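Local coordinates for regulatory protein RecX (Lactobacillus salivarius, PDB 3E3V) that probably modulates the activity of the recombinase RecA and is built from consecutive three-helix domains, at residues 69-74 against 91-96. Sequence-based numbering, arbitrary orientation.
Sequences NYAESY and LNLSKK
The amide ND2 of Asn-92 lies 2.8 Å from the phenol OH of Tyr-74, yet the bond is weak: its N-H...O angle of 120° is far from straight. Ring and amide planes stand 81° apart, and the two side chains cross at about a right angle. CB of Asn-92 lies 3.7 Å from CZ of Tyr-74, so the phenol end meets carbon as well as nitrogen. CG of Tyr-74 is anti to the backbone N (chi1 -178°), and from there the ring extends toward helix 86-94. Nearer the ring's root, Leu-93 runs antiparallel beside it, with its CD2 3.4 Å from CD2 of Tyr-74. The same methyl lies 4.1 Å from CB of Ala-71, so one leucine branch serves two residues of helix 67-81. An alanine in place of Tyr-74 would probably leave ND2 of Asn-92 without this partner and open a gap beside Leu-93. One turn earlier, the Tyr-70 hydroxyl meets the aliphatic chain of Lys-96 crosswise, at 3.7 Å from CD, while the lysine NZ forms a salt bridge with Glu-37. The nearest CA pair, Ala-71 and Leu-93, is 6.9 Å apart. Ala-71 also touches Ile-102 and Ala-106, and Leu-93 touches Ala-103; helix 100-107 therefore packs against both residues. This three-way convergence on small and aliphatic side chains, bordered by tyrosines, contributes to the core of the second three-helix domain of RecX, a helix-turn-helix-related unit.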
ATOM      1  N   ASN A  69      -0.161  -1.827 -11.695  1.00 28.84           N
ATOM      2  CA  ASN A  69      -0.981  -2.949 -11.261  1.00 28.54           C
ATOM      3  C   ASN A  69      -0.585  -3.394  -9.845  1.00 27.05           C
ATOM      4  O   ASN A  69      -1.437  -3.758  -9.042  1.00 24.89           O
ATOM      5  CB  ASN A  69      -0.833  -4.117 -12.230  1.00 32.28           C
ATOM      6  CG  ASN A  69      -1.613  -5.328 -11.786  1.00 36.49           C
ATOM      7  OD1 ASN A  69      -2.834  -5.272 -11.626  1.00 42.29           O
ATOM      8  ND2 ASN A  69      -0.916  -6.435 -11.575  1.00 41.28           N
ATOM      9  N   TYR A  70       0.709  -3.382  -9.543  1.00 25.32           N
ATOM     10  CA  TYR A  70       1.150  -3.765  -8.200  1.00 24.71           C
ATOM     11  C   TYR A  70       0.475  -2.850  -7.176  1.00 22.80           C
ATOM     12  O   TYR A  70      -0.205  -3.308  -6.260  1.00 22.71           O
ATOM     13  CB  TYR A  70       2.665  -3.607  -8.047  1.00 25.11           C
ATOM     14  CG  TYR A  70       3.167  -4.081  -6.688  1.00 25.09           C
ATOM     15  CD1 TYR A  70       3.554  -5.410  -6.491  1.00 27.62           C
ATOM     16  CD2 TYR A  70       3.201  -3.217  -5.592  1.00 26.06           C
ATOM     17  CE1 TYR A  70       3.965  -5.871  -5.231  1.00 29.79           C
ATOM     18  CE2 TYR A  70       3.606  -3.668  -4.328  1.00 29.46           C
ATOM     19  CZ  TYR A  70       3.987  -4.992  -4.156  1.00 30.40           C
ATOM     20  OH  TYR A  70       4.396  -5.444  -2.919  1.00 32.40           O
ATOM     21  N   ALA A  71       0.680  -1.548  -7.346  1.00 22.35           N
ATOM     22  CA  ALA A  71       0.125  -0.539  -6.446  1.00 21.83           C
ATOM     23  C   ALA A  71      -1.392  -0.602  -6.311  1.00 23.19           C
ATOM     24  O   ALA A  71      -1.929  -0.450  -5.217  1.00 19.97           O
ATOM     25  CB  ALA A  71       0.559   0.861  -6.905  1.00 19.21           C
ATOM     26  N   GLU A  72      -2.097  -0.821  -7.419  1.00 25.62           N
ATOM     27  CA  GLU A  72      -3.547  -0.891  -7.351  1.00 24.61           C
ATOM     28  C   GLU A  72      -4.065  -2.083  -6.548  1.00 25.16           C
ATOM     29  O   GLU A  72      -5.008  -1.951  -5.769  1.00 25.21           O
ATOM     30  CB  GLU A  72      -4.149  -0.891  -8.759  1.00 25.58           C
ATOM     31  CG  GLU A  72      -4.496   0.506  -9.243  1.00 28.08           C
ATOM     32  CD  GLU A  72      -4.985   0.535 -10.679  1.00 31.93           C
ATOM     33  OE1 GLU A  72      -5.755  -0.371 -11.065  1.00 30.89           O
ATOM     34  OE2 GLU A  72      -4.607   1.474 -11.414  1.00 33.95           O
ATOM     35  N   SER A  73      -3.455  -3.246  -6.733  1.00 25.13           N
ATOM     36  CA  SER A  73      -3.896  -4.423  -6.002  1.00 26.75           C
ATOM     37  C   SER A  73      -3.528  -4.282  -4.520  1.00 25.74           C
ATOM     38  O   SER A  73      -4.280  -4.714  -3.639  1.00 24.97           O
ATOM     39  CB  SER A  73      -3.260  -5.675  -6.596  1.00 27.80           C
ATOM     40  OG  SER A  73      -1.853  -5.575  -6.541  1.00 37.46           O
ATOM     41  N   TYR A  74      -2.382  -3.668  -4.239  1.00 24.32           N
ATOM     42  CA  TYR A  74      -1.990  -3.472  -2.848  1.00 22.25           C
ATOM     43  C   TYR A  74      -3.050  -2.607  -2.177  1.00 21.27           C
ATOM     44  O   TYR A  74      -3.542  -2.947  -1.105  1.00 19.41           O
ATOM     45  CB  TYR A  74      -0.628  -2.785  -2.742  1.00 22.48           C
ATOM     46  CG  TYR A  74      -0.181  -2.607  -1.295  1.00 23.76           C
ATOM     47  CD1 TYR A  74       0.123  -3.716  -0.499  1.00 25.81           C
ATOM     48  CD2 TYR A  74      -0.121  -1.343  -0.711  1.00 24.36           C
ATOM     49  CE1 TYR A  74       0.468  -3.570   0.849  1.00 27.14           C
ATOM     50  CE2 TYR A  74       0.225  -1.183   0.637  1.00 26.01           C
ATOM     51  CZ  TYR A  74       0.514  -2.300   1.406  1.00 25.81           C
ATOM     52  OH  TYR A  74       0.820  -2.160   2.736  1.00 27.30           O
ATOM     53  N   LEU A  91       3.140   4.982   2.416  1.00 26.96           N
ATOM     54  CA  LEU A  91       4.496   4.741   2.870  1.00 26.53           C
ATOM     55  C   LEU A  91       4.833   3.261   2.727  1.00 23.94           C
ATOM     56  O   LEU A  91       5.995   2.909   2.555  1.00 23.46           O
ATOM     57  CB  LEU A  91       4.696   5.222   4.316  1.00 30.05           C
ATOM     58  CG  LEU A  91       4.142   4.485   5.534  1.00 30.63           C
ATOM     59  CD1 LEU A  91       5.001   3.263   5.870  1.00 31.80           C
ATOM     60  CD2 LEU A  91       4.146   5.451   6.719  1.00 33.52           C
ATOM     61  N   ASN A  92       3.833   2.385   2.789  1.00 24.06           N
ATOM     62  CA  ASN A  92       4.112   0.958   2.611  1.00 22.01           C
ATOM     63  C   ASN A  92       4.527   0.770   1.154  1.00 20.81           C
ATOM     64  O   ASN A  92       5.491   0.055   0.847  1.00 21.76           O
ATOM     65  CB  ASN A  92       2.884   0.094   2.937  1.00 23.79           C
ATOM     66  CG  ASN A  92       2.599   0.028   4.427  1.00 26.28           C
ATOM     67  OD1 ASN A  92       3.484   0.235   5.241  1.00 26.91           O
ATOM     68  ND2 ASN A  92       1.363  -0.269   4.782  1.00 31.09           N
ATOM     69  N   LEU A  93       3.796   1.424   0.259  1.00 21.93           N
ATOM     70  CA  LEU A  93       4.103   1.377  -1.169  1.00 22.50           C
ATOM     71  C   LEU A  93       5.506   1.942  -1.427  1.00 23.69           C
ATOM     72  O   LEU A  93       6.271   1.377  -2.214  1.00 24.50           O
ATOM     73  CB  LEU A  93       3.060   2.180  -1.959  1.00 19.44           C
ATOM     74  CG  LEU A  93       1.689   1.494  -2.050  1.00 22.53           C
ATOM     75  CD1 LEU A  93       0.617   2.468  -2.522  1.00 21.43           C
ATOM     76  CD2 LEU A  93       1.809   0.318  -3.000  1.00 22.19           C
ATOM     77  N   SER A  94       5.839   3.060  -0.781  1.00 25.02           N
ATOM     78  CA  SER A  94       7.168   3.666  -0.951  1.00 27.50           C
ATOM     79  C   SER A  94       8.267   2.725  -0.474  1.00 27.11           C
ATOM     80  O   SER A  94       9.354   2.690  -1.051  1.00 29.07           O
ATOM     81  CB  SER A  94       7.295   4.981  -0.167  1.00 24.92           C
ATOM     82  OG  SER A  94       6.443   5.977  -0.670  1.00 31.47           O
ATOM     83  N   LYS A  95       7.988   1.984   0.592  1.00 28.12           N
ATOM     84  CA  LYS A  95       8.960   1.049   1.143  1.00 31.40           C
ATOM     85  C   LYS A  95       9.176  -0.160   0.238  1.00 33.50           C
ATOM     86  O   LYS A  95      10.088  -0.955   0.458  1.00 33.92           O
ATOM     87  CB  LYS A  95       8.516   0.592   2.531  1.00 34.29           C
ATOM     88  CG  LYS A  95       8.770   1.620   3.625  1.00 38.64           C
ATOM     89  CD  LYS A  95       8.001   1.284   4.905  1.00 42.80           C
ATOM     90  CE  LYS A  95       8.312  -0.113   5.417  1.00 45.44           C
ATOM     91  NZ  LYS A  95       9.749  -0.284   5.772  1.00 49.14           N
ATOM     92  N   LYS A  96       8.329  -0.295  -0.778  1.00 33.89           N
ATOM     93  CA  LYS A  96       8.424  -1.396  -1.731  1.00 33.62           C
ATOM     94  C   LYS A  96       9.040  -0.921  -3.046  1.00 32.78           C
ATOM     95  O   LYS A  96       9.212  -1.701  -3.978  1.00 32.40           O
ATOM     96  CB  LYS A  96       7.033  -1.976  -2.001  1.00 36.43           C
ATOM     97  CG  LYS A  96       6.487  -2.859  -0.899  1.00 38.82           C
ATOM     98  CD  LYS A  96       7.197  -4.209  -0.893  1.00 41.34           C
ATOM     99  CE  LYS A  96       6.612  -5.159   0.137  1.00 42.08           C
ATOM    100  NZ  LYS A  96       7.238  -6.510   0.046  1.00 43.93           N
TER